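Local coordinates for protein adenylation domain (Streptomyces sp., PDB 5N9W) that belongs to the ANL superfamily of AMP-binding enzymes and joins a large AMP-binding region to a smaller C-terminal domain, at residues 436-441 / 451-456; 466-471 / 501-506. One frame throughout, in Å; residues are numbered along the deposited sequence.

Contact 1 (436-441 / 451-456); sequences SDVEAA and AVVWVH
Segments 436-441 and 451-456 come closest at Glu439 and Ala451, whose CA atoms are 5.6 Å apart. The segment axes approach to 7.3 Å and run roughly antiparallel, at 142°, so the helix lies against one side of the strand and meets it with neighbouring residues, Val438 and Glu439. Val438 packs on Val453: CB of Val438 sits 3.6 Å from CG2 of Val453 as the two branched side chains meet at a slant. With CG1 of Val438 anti to the backbone N (chi1 -173°), that methyl lies against both methyls of Val453. Glu439 goes further. Its CB starts off beside the strand, but the chain bends at chi2 and carries the carboxylate across to the backbone of Val452 and Val453. There OE2 of Glu439 accepts a hydrogen bond from N of Val453 at 2.7 Å, with 157° at the hydrogen, through the lone pair directed away from OE1. The aliphatic part of the same side chain lies over the strand, CG of Glu439 being 3.2 Å from O of Ala451 and 3.8 Å from CG1 of Val453. Arg518, at the start of helix 518-528, forms a salt bridge to OE2 through NH2 and a weak hydrogen bond to O of Val453 through NE. The contact thus ties the helix of the C-terminal domain to its sheet by a buried carboxylate as well as by valines; the guanidinium probably offsets its charge and would ease the approach of OE2 to O of Val453, another acceptor.

Contact 2 (466-471 / 501-506); sequences VCAYTA and QYLALP
Tyr469 and Cys467 pair with 501-506 through four backbone hydrogen bonds of a parallel strand pair. N of Cys467 donates to O of Gln501, and O of Cys467 accepts from N of Leu503 at 2.7 Å. The next pair repeats this two residues on, N of Tyr469 to O of Leu503 and N of Leu505 to O of Tyr469, the last at 3.0 Å and 171°. On one face, the Tyr469 ring leans over the neighbouring strand (chi1 71°, CG between backbone N and carbonyl carbon). CA of Ala504 makes an off-centre CH-pi contact, 4.2 Å from the ring centroid, and CB of Ala504 lies 3.7 Å from OH of Tyr469. Also on this face, CB of Cys467 packs 3.8 Å from CD2 of Tyr502, with SG of Cys467 in an oblique sulfur-aromatic contact with that ring. The other face carries Ala468, Leu503 and, beside them, CD1 of Leu505.

Helix 482-492 packs on both tyrosines through Leu485, and Pro480 O hydrogen-bonds OH of Tyr469; helix 518-528 meets Ala468 through Val521. The backbone bonds therefore set the strand register, while aromatic and aliphatic groups join this edge of the sheet to a helix on each face.

Contacts 1 and 2 share one three-stranded sheet of the C-terminal domain: strand 462-471 lies between 448-457, antiparallel to it, and 501-504, parallel to it. Probable backbone hydrogen bonds, Val452 N to Ala468 O and Val466 N to Trp454 O, join the two contacts directly. Contact 1 is buried throughout and sets a helix against an outer strand, its polar grip coming from a side chain. Contact 2 is partly buried, with residues 501-506 the more exposed partner, and its strands are held mainly by main-chain bonds. Helix 518-528 reaches both, with Arg518 at the first and Val521 and Arg528 at the second.

Contact 1 (436-441 / 451-456)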
ATOM      1  N   SER A 436     -18.990   4.137   6.135  1.00 39.78           N
ATOM      2  CA  SER A 436     -18.155   5.142   5.490  1.00 45.93           C
ATOM      3  C   SER A 436     -18.753   6.552   5.601  1.00 38.19           C
ATOM      4  O   SER A 436     -18.055   7.502   5.924  1.00 34.49           O
ATOM      5  CB  SER A 436     -17.951   4.776   4.022  1.00 42.05           C
ATOM      6  OG  SER A 436     -16.971   5.612   3.445  1.00 55.99           O
ATOM      7  N   ASP A 437     -20.054   6.665   5.340  1.00 41.11           N
ATOM      8  CA  ASP A 437     -20.791   7.925   5.477  1.00 37.68           C
ATOM      9  C   ASP A 437     -20.797   8.456   6.914  1.00 36.93           C
ATOM     10  O   ASP A 437     -20.659   9.652   7.141  1.00 37.04           O
ATOM     11  CB  ASP A 437     -22.229   7.751   5.003  1.00 39.50           C
ATOM     12  CG  ASP A 437     -22.336   7.545   3.506  1.00 45.50           C
ATOM     13  OD1 ASP A 437     -21.300   7.296   2.847  1.00 48.70           O
ATOM     14  OD2 ASP A 437     -23.472   7.626   2.999  1.00 45.48           O
ATOM     15  N   VAL A 438     -20.955   7.566   7.889  1.00 39.26           N
ATOM     16  CA  VAL A 438     -20.863   7.955   9.290  1.00 34.33           C
ATOM     17  C   VAL A 438     -19.473   8.522   9.584  1.00 34.50           C
ATOM     18  O   VAL A 438     -19.339   9.575  10.204  1.00 35.84           O
ATOM     19  CB  VAL A 438     -21.152   6.765  10.222  1.00 33.03           C
ATOM     20  CG1 VAL A 438     -21.211   7.223  11.653  1.00 32.13           C
ATOM     21  CG2 VAL A 438     -22.442   6.109   9.823  1.00 33.14           C
ATOM     22  N   GLU A 439     -18.442   7.819   9.118  1.00 34.59           N
ATOM     23  CA  GLU A 439     -17.047   8.244   9.296  1.00 40.63           C
ATOM     24  C   GLU A 439     -16.793   9.651   8.739  1.00 30.12           C
ATOM     25  O   GLU A 439     -16.101  10.444   9.343  1.00 29.64           O
ATOM     26  CB  GLU A 439     -16.097   7.226   8.639  1.00 33.34           C
ATOM     27  CG  GLU A 439     -15.584   6.153   9.601  1.00 33.92           C
ATOM     28  CD  GLU A 439     -15.464   4.757   8.983  1.00 38.67           C
ATOM     29  OE1 GLU A 439     -15.379   4.629   7.749  1.00 46.25           O
ATOM     30  OE2 GLU A 439     -15.440   3.777   9.749  1.00 37.65           O
ATOM     31  N   ALA A 440     -17.379   9.954   7.594  1.00 30.67           N
ATOM     32  CA  ALA A 440     -17.220  11.257   6.971  1.00 29.47           C
ATOM     33  C   ALA A 440     -17.849  12.380   7.799  1.00 34.08           C
ATOM     34  O   ALA A 440     -17.206  13.384   8.078  1.00 40.52           O
ATOM     35  CB  ALA A 440     -17.817  11.234   5.603  1.00 28.88           C
ATOM     36  N   ALA A 441     -19.106  12.209   8.184  1.00 29.40           N
ATOM     37  CA  ALA A 441     -19.798  13.193   9.004  1.00 30.28           C
ATOM     38  C   ALA A 441     -19.042  13.556  10.277  1.00 28.64           C
ATOM     39  O   ALA A 441     -18.984  14.719  10.648  1.00 27.69           O
ATOM     40  CB  ALA A 441     -21.164  12.688   9.351  1.00 28.41           C
ATOM     41  N   ALA A 451     -11.494   9.341  11.896  1.00 30.67           N
ATOM     42  CA  ALA A 451     -12.545   8.628  12.599  1.00 30.90           C
ATOM     43  C   ALA A 451     -12.791   7.265  11.980  1.00 29.48           C
ATOM     44  O   ALA A 451     -12.770   7.121  10.773  1.00 28.55           O
ATOM     45  CB  ALA A 451     -13.841   9.446  12.610  1.00 29.61           C
ATOM     46  N   VAL A 452     -13.041   6.265  12.818  1.00 29.37           N
ATOM     47  CA  VAL A 452     -13.529   4.987  12.324  1.00 29.34           C
ATOM     48  C   VAL A 452     -14.774   4.575  13.118  1.00 29.17           C
ATOM     49  O   VAL A 452     -14.779   4.599  14.339  1.00 28.38           O
ATOM     50  CB  VAL A 452     -12.449   3.908  12.402  1.00 32.36           C
ATOM     51  CG1 VAL A 452     -11.984   3.720  13.824  1.00 30.39           C
ATOM     52  CG2 VAL A 452     -12.953   2.601  11.819  1.00 32.05           C
ATOM     53  N   VAL A 453     -15.848   4.236  12.419  1.00 29.00           N
ATOM     54  CA  VAL A 453     -17.052   3.792  13.099  1.00 30.47           C
ATOM     55  C   VAL A 453     -17.312   2.339  12.743  1.00 34.78           C
ATOM     56  O   VAL A 453     -16.975   1.883  11.640  1.00 28.41           O
ATOM     57  CB  VAL A 453     -18.282   4.679  12.763  1.00 33.12           C
ATOM     58  CG1 VAL A 453     -17.873   6.138  12.654  1.00 32.15           C
ATOM     59  CG2 VAL A 453     -18.936   4.253  11.488  1.00 39.40           C
ATOM     60  N   TRP A 454     -17.868   1.601  13.699  1.00 28.88           N
ATOM     61  CA  TRP A 454     -18.204   0.203  13.461  1.00 28.33           C
ATOM     62  C   TRP A 454     -19.354  -0.282  14.326  1.00 31.17           C
ATOM     63  O   TRP A 454     -19.731   0.371  15.294  1.00 31.05           O
ATOM     64  CB  TRP A 454     -16.997  -0.681  13.696  1.00 25.91           C
ATOM     65  CG  TRP A 454     -16.620  -0.859  15.125  1.00 28.82           C
ATOM     66  CD1 TRP A 454     -16.877  -1.943  15.898  1.00 24.06           C
ATOM     67  CD2 TRP A 454     -15.864   0.052  15.953  1.00 25.79           C
ATOM     68  NE1 TRP A 454     -16.347  -1.766  17.151  1.00 22.92           N
ATOM     69  CE2 TRP A 454     -15.728  -0.551  17.216  1.00 25.23           C
ATOM     70  CE3 TRP A 454     -15.318   1.317  15.753  1.00 22.03           C
ATOM     71  CZ2 TRP A 454     -15.055   0.064  18.272  1.00 31.84           C
ATOM     72  CZ3 TRP A 454     -14.648   1.929  16.802  1.00 21.92           C
ATOM     73  CH2 TRP A 454     -14.522   1.306  18.045  1.00 25.49           C
ATOM     74  N   VAL A 455     -19.906  -1.435  13.966  1.00 30.39           N
ATOM     75  CA  VAL A 455     -20.904  -2.099  14.782  1.00 30.62           C
ATOM     76  C   VAL A 455     -20.244  -2.948  15.834  1.00 31.33           C
ATOM     77  O   VAL A 455     -19.569  -3.905  15.513  1.00 31.63           O
ATOM     78  CB  VAL A 455     -21.796  -2.994  13.947  1.00 30.89           C
ATOM     79  CG1 VAL A 455     -22.943  -3.527  14.801  1.00 35.98           C
ATOM     80  CG2 VAL A 455     -22.309  -2.220  12.775  1.00 32.23           C
ATOM     81  N   HIS A 456     -20.445  -2.618  17.094  1.00 32.80           N
ATOM     82  CA  HIS A 456     -19.798  -3.357  18.159  1.00 35.93           C
ATOM     83  C   HIS A 456     -20.804  -4.242  18.931  1.00 38.81           C
ATOM     84  O   HIS A 456     -21.905  -3.793  19.241  1.00 37.09           O
ATOM     85  CB  HIS A 456     -19.114  -2.352  19.067  1.00 35.90           C
ATOM     86  CG  HIS A 456     -18.184  -2.957  20.058  1.00 37.46           C
ATOM     87  ND1 HIS A 456     -18.508  -3.065  21.388  1.00 39.88           N
ATOM     88  CD2 HIS A 456     -16.937  -3.468  19.924  1.00 37.35           C
ATOM     89  CE1 HIS A 456     -17.506  -3.628  22.036  1.00 39.60           C
ATOM     90  NE2 HIS A 456     -16.538  -3.877  21.173  1.00 39.03           N
TER

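Contact 2 (466-471 / 501-506)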
ATOM      1  N   VAL A 466     -20.271   2.354  17.249  1.00 31.64           N
ATOM      2  CA  VAL A 466     -19.278   3.069  18.048  1.00 34.62           C
ATOM      3  C   VAL A 466     -18.338   3.839  17.120  1.00 30.82           C
ATOM      4  O   VAL A 466     -18.167   3.479  15.961  1.00 27.83           O
ATOM      5  CB  VAL A 466     -18.466   2.114  18.945  1.00 34.51           C
ATOM      6  CG1 VAL A 466     -17.685   2.888  20.008  1.00 35.38           C
ATOM      7  CG2 VAL A 466     -19.380   1.131  19.617  1.00 35.45           C
ATOM      8  N   CYS A 467     -17.747   4.908  17.632  1.00 29.90           N
ATOM      9  CA  CYS A 467     -16.801   5.684  16.866  1.00 31.54           C
ATOM     10  C   CYS A 467     -15.529   5.901  17.665  1.00 31.33           C
ATOM     11  O   CYS A 467     -15.580   6.247  18.843  1.00 29.42           O
ATOM     12  CB  CYS A 467     -17.411   7.024  16.463  1.00 32.96           C
ATOM     13  SG  CYS A 467     -16.272   8.236  15.759  1.00 33.97           S
ATOM     14  N   ALA A 468     -14.386   5.671  17.017  1.00 31.58           N
ATOM     15  CA  ALA A 468     -13.106   6.134  17.547  1.00 30.72           C
ATOM     16  C   ALA A 468     -12.579   7.248  16.641  1.00 30.17           C
ATOM     17  O   ALA A 468     -12.780   7.230  15.421  1.00 27.33           O
ATOM     18  CB  ALA A 468     -12.127   4.997  17.653  1.00 30.61           C
ATOM     19  N   TYR A 469     -11.929   8.235  17.235  1.00 29.57           N
ATOM     20  CA  TYR A 469     -11.502   9.374  16.458  1.00 31.45           C
ATOM     21  C   TYR A 469     -10.244  10.025  17.014  1.00 33.45           C
ATOM     22  O   TYR A 469      -9.921   9.898  18.192  1.00 31.13           O
ATOM     23  CB  TYR A 469     -12.623  10.413  16.372  1.00 31.91           C
ATOM     24  CG  TYR A 469     -12.875  11.121  17.683  1.00 38.30           C
ATOM     25  CD1 TYR A 469     -13.618  10.513  18.689  1.00 32.87           C
ATOM     26  CD2 TYR A 469     -12.366  12.397  17.916  1.00 33.64           C
ATOM     27  CE1 TYR A 469     -13.848  11.150  19.894  1.00 34.12           C
ATOM     28  CE2 TYR A 469     -12.590  13.045  19.118  1.00 34.53           C
ATOM     29  CZ  TYR A 469     -13.337  12.415  20.110  1.00 38.93           C
ATOM     30  OH  TYR A 469     -13.569  13.041  21.318  1.00 32.95           O
ATOM     31  N   THR A 470      -9.549  10.742  16.145  1.00 34.94           N
ATOM     32  CA  THR A 470      -8.340  11.454  16.512  1.00 37.99           C
ATOM     33  C   THR A 470      -8.535  12.955  16.374  1.00 42.12           C
ATOM     34  O   THR A 470      -9.104  13.425  15.384  1.00 38.80           O
ATOM     35  CB  THR A 470      -7.184  11.012  15.647  1.00 35.77           C
ATOM     36  OG1 THR A 470      -7.574  11.094  14.271  1.00 35.68           O
ATOM     37  CG2 THR A 470      -6.849   9.583  15.954  1.00 37.09           C
ATOM     38  N   ALA A 471      -8.061  13.697  17.372  1.00 46.04           N
ATOM     39  CA  ALA A 471      -8.199  15.152  17.413  1.00 50.06           C
ATOM     40  C   ALA A 471      -6.977  15.877  16.878  1.00 54.50           C
ATOM     41  O   ALA A 471      -5.908  15.292  16.765  1.00 56.38           O
ATOM     42  CB  ALA A 471      -8.469  15.601  18.824  1.00 50.21           C
ATOM     43  N   GLN A 501     -21.660   5.588  20.982  1.00 27.62           N
ATOM     44  CA  GLN A 501     -20.535   5.858  21.875  1.00 25.56           C
ATOM     45  C   GLN A 501     -19.321   6.384  21.120  1.00 29.38           C
ATOM     46  O   GLN A 501     -19.050   5.945  20.000  1.00 25.23           O
ATOM     47  CB  GLN A 501     -20.157   4.589  22.617  1.00 23.95           C
ATOM     48  CG  GLN A 501     -19.316   4.796  23.839  1.00 23.66           C
ATOM     49  CD  GLN A 501     -19.588   3.717  24.845  1.00 25.92           C
ATOM     50  OE1 GLN A 501     -20.632   3.067  24.794  1.00 27.33           O
ATOM     51  NE2 GLN A 501     -18.657   3.504  25.758  1.00 26.85           N
ATOM     52  N   TYR A 502     -18.587   7.299  21.755  1.00 33.08           N
ATOM     53  CA  TYR A 502     -17.380   7.906  21.171  1.00 28.77           C
ATOM     54  C   TYR A 502     -16.131   7.641  21.994  1.00 28.33           C
ATOM     55  O   TYR A 502     -16.105   7.895  23.195  1.00 27.08           O
ATOM     56  CB  TYR A 502     -17.538   9.418  21.029  1.00 24.97           C
ATOM     57  CG  TYR A 502     -18.493   9.848  19.953  1.00 28.49           C
ATOM     58  CD1 TYR A 502     -19.836  10.043  20.236  1.00 23.01           C
ATOM     59  CD2 TYR A 502     -18.048  10.094  18.655  1.00 22.93           C
ATOM     60  CE1 TYR A 502     -20.709  10.442  19.267  1.00 22.46           C
ATOM     61  CE2 TYR A 502     -18.921  10.498  17.676  1.00 22.48           C
ATOM     62  CZ  TYR A 502     -20.255  10.666  17.995  1.00 25.59           C
ATOM     63  OH  TYR A 502     -21.157  11.067  17.049  1.00 25.99           O
ATOM     64  N   LEU A 503     -15.084   7.163  21.328  1.00 30.56           N
ATOM     65  CA  LEU A 503     -13.799   6.919  21.980  1.00 29.03           C
ATOM     66  C   LEU A 503     -12.695   7.815  21.409  1.00 30.87           C
ATOM     67  O   LEU A 503     -12.349   7.723  20.229  1.00 29.29           O
ATOM     68  CB  LEU A 503     -13.395   5.449  21.844  1.00 27.14           C
ATOM     69  CG  LEU A 503     -11.998   5.110  22.356  1.00 27.66           C
ATOM     70  CD1 LEU A 503     -11.929   5.199  23.871  1.00 28.20           C
ATOM     71  CD2 LEU A 503     -11.565   3.741  21.854  1.00 30.76           C
ATOM     72  N   ALA A 504     -12.142   8.673  22.255  1.00 30.74           N
ATOM     73  CA  ALA A 504     -11.054   9.552  21.864  1.00 32.28           C
ATOM     74  C   ALA A 504      -9.716   8.831  21.927  1.00 35.25           C
ATOM     75  O   ALA A 504      -9.314   8.369  22.991  1.00 36.35           O
ATOM     76  CB  ALA A 504     -11.021  10.772  22.747  1.00 31.34           C
ATOM     77  N   LEU A 505      -9.031   8.744  20.790  1.00 33.23           N
ATOM     78  CA  LEU A 505      -7.712   8.109  20.724  1.00 39.72           C
ATOM     79  C   LEU A 505      -6.622   9.064  20.209  1.00 35.43           C
ATOM     80  O   LEU A 505      -6.870   9.887  19.331  1.00 30.46           O
ATOM     81  CB  LEU A 505      -7.754   6.864  19.834  1.00 33.70           C
ATOM     82  CG  LEU A 505      -8.457   5.633  20.384  1.00 33.63           C
ATOM     83  CD1 LEU A 505      -8.310   4.457  19.454  1.00 32.20           C
ATOM     84  CD2 LEU A 505      -7.937   5.290  21.771  1.00 40.96           C
ATOM     85  N   PRO A 506      -5.408   8.948  20.771  1.00 38.27           N
ATOM     86  CA  PRO A 506      -4.191   9.606  20.274  1.00 43.99           C
ATOM     87  C   PRO A 506      -3.948   9.340  18.783  1.00 39.92           C
ATOM     88  O   PRO A 506      -3.732  10.295  18.034  1.00 36.89           O
ATOM     89  CB  PRO A 506      -3.093   8.982  21.130  1.00 41.07           C
ATOM     90  CG  PRO A 506      -3.781   8.651  22.405  1.00 47.16           C
ATOM     91  CD  PRO A 506      -5.148   8.181  22.002  1.00 39.95           C
TER